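Local coordinates for DNA repair protein RAD7 (Saccharomyces cerevisiae, PDB 5ZB2), which is part of a complex with RAD16 and ABF1 that promotes global genome nucleotide excision repair of nontranscribed DNA, and binds the elongin-C homologue Elc1, at residues A[52-57]-A[69-74]. Numbering follows the deposited sequence.
Sequences NLAKAL and QLFLKT
L70 O shares R39 NH1, on helix 8-41, with L72 O, which ties the 3-10 turn at 69-71 and the loop after it to the long N-terminal helix. The turn comes just before strand 78-81, the first strand of the leucine-rich repeat solenoid. L70 and F71 of the turn also pack on helix 50-59, through apolar contacts. The F71 ring enters with its far end first. L53 CG, anti to its backbone N (chi1 175°), lies 3.9 Å from F71 CZ, approached obliquely. F71 CE2 sits 3.7 Å from A54 CB. The backbone A54 N lies at the ring edge, in plane, 3.7 Å from F71 CE2. L57 meets the ring tip to tip, also at the edge, with CD1 3.8 Å from F71 CE1. L53 CD2 passes 4.3 Å from L70 CB. The F71 ring also makes an edge-to-face pair with F81. An alanine at F71 would probably open a gap beside L53, A54 and L57 and leave F81 without its ring partner. L53 and L57 also pack on the Elongin-C chain, on its L92 and L95. Next to the ring, L57 CD1 is 4.1 Å from L70 CD1, methyl to methyl.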
# COMPACT_ATOMS: atom_id res chain seq x y z
N ASN A 52 10.81 17.07 17.57
CA ASN A 52 10.62 18.50 17.38
C ASN A 52 10.23 18.81 15.95
O ASN A 52 9.37 19.67 15.70
CB ASN A 52 11.89 19.26 17.77
CG ASN A 52 12.16 19.21 19.26
OD1 ASN A 52 13.25 18.82 19.70
ND2 ASN A 52 11.18 19.61 20.06
N LEU A 53 10.85 18.13 14.98
CA LEU A 53 10.48 18.32 13.58
C LEU A 53 9.03 17.90 13.35
O LEU A 53 8.26 18.63 12.72
CB LEU A 53 11.43 17.53 12.69
CG LEU A 53 11.12 17.51 11.19
CD1 LEU A 53 11.07 18.92 10.61
CD2 LEU A 53 12.15 16.67 10.45
N ALA A 54 8.64 16.74 13.88
CA ALA A 54 7.26 16.29 13.74
C ALA A 54 6.29 17.31 14.33
O ALA A 54 5.22 17.57 13.75
CB ALA A 54 7.08 14.93 14.43
N LYS A 55 6.65 17.91 15.46
CA LYS A 55 5.78 18.91 16.09
C LYS A 55 5.60 20.12 15.18
O LYS A 55 4.49 20.63 15.01
CB LYS A 55 6.35 19.33 17.44
CG LYS A 55 5.43 20.22 18.26
CD LYS A 55 6.16 20.94 19.38
CE LYS A 55 7.04 22.07 18.85
NZ LYS A 55 7.58 22.93 19.93
N ALA A 56 6.70 20.61 14.61
CA ALA A 56 6.61 21.77 13.71
C ALA A 56 5.71 21.46 12.52
O ALA A 56 4.83 22.26 12.17
CB ALA A 56 8.01 22.17 13.25
N LEU A 57 5.90 20.30 11.90
CA LEU A 57 5.06 19.92 10.77
C LEU A 57 3.60 19.78 11.20
O LEU A 57 2.70 20.28 10.52
CB LEU A 57 5.58 18.62 10.15
CG LEU A 57 6.98 18.71 9.53
CD1 LEU A 57 7.49 17.35 9.12
CD2 LEU A 57 6.98 19.66 8.32
N GLN A 69 8.46 10.88 4.88
CA GLN A 69 9.70 10.24 4.50
C GLN A 69 10.90 10.78 5.27
O GLN A 69 11.94 10.12 5.31
CB GLN A 69 9.92 10.40 2.99
CG GLN A 69 8.88 9.66 2.17
CD GLN A 69 9.06 9.88 0.68
OE1 GLN A 69 9.53 8.99 -0.03
NE2 GLN A 69 8.70 11.06 0.21
N LEU A 70 10.77 11.97 5.88
CA LEU A 70 11.83 12.51 6.72
C LEU A 70 12.08 11.64 7.95
O LEU A 70 13.17 11.72 8.54
CB LEU A 70 11.45 13.93 7.16
CG LEU A 70 11.21 14.93 6.02
CD1 LEU A 70 10.41 16.13 6.51
CD2 LEU A 70 12.53 15.37 5.42
N PHE A 71 11.12 10.81 8.34
CA PHE A 71 11.19 10.06 9.59
C PHE A 71 11.45 8.58 9.37
O PHE A 71 11.34 7.80 10.33
CB PHE A 71 9.88 10.25 10.37
CG PHE A 71 9.53 11.68 10.62
CD1 PHE A 71 8.81 12.41 9.69
CD2 PHE A 71 9.91 12.30 11.80
CE1 PHE A 71 8.48 13.73 9.92
CE2 PHE A 71 9.58 13.62 12.03
CZ PHE A 71 8.87 14.33 11.09
N LEU A 72 11.80 8.16 8.16
CA LEU A 72 11.92 6.75 7.84
C LEU A 72 13.37 6.28 7.92
O LEU A 72 14.31 7.03 7.65
CB LEU A 72 11.37 6.46 6.43
CG LEU A 72 9.88 6.74 6.21
CD1 LEU A 72 9.49 6.39 4.78
CD2 LEU A 72 9.01 5.98 7.19
N LYS A 73 13.53 5.01 8.30
CA LYS A 73 14.84 4.38 8.43
C LYS A 73 15.76 5.16 9.37
O LYS A 73 16.87 5.56 9.02
CB LYS A 73 15.49 4.20 7.05
CG LYS A 73 14.81 3.16 6.15
CD LYS A 73 14.68 1.79 6.83
CE LYS A 73 16.01 1.26 7.35
NZ LYS A 73 15.85 -0.03 8.09
N THR A 74 15.27 5.37 10.59
CA THR A 74 16.06 5.92 11.68
C THR A 74 16.10 4.91 12.82
O THR A 74 15.36 3.93 12.83
CB THR A 74 15.48 7.25 12.18
OG1 THR A 74 14.33 7.01 13.00
CG2 THR A 74 15.07 8.14 11.00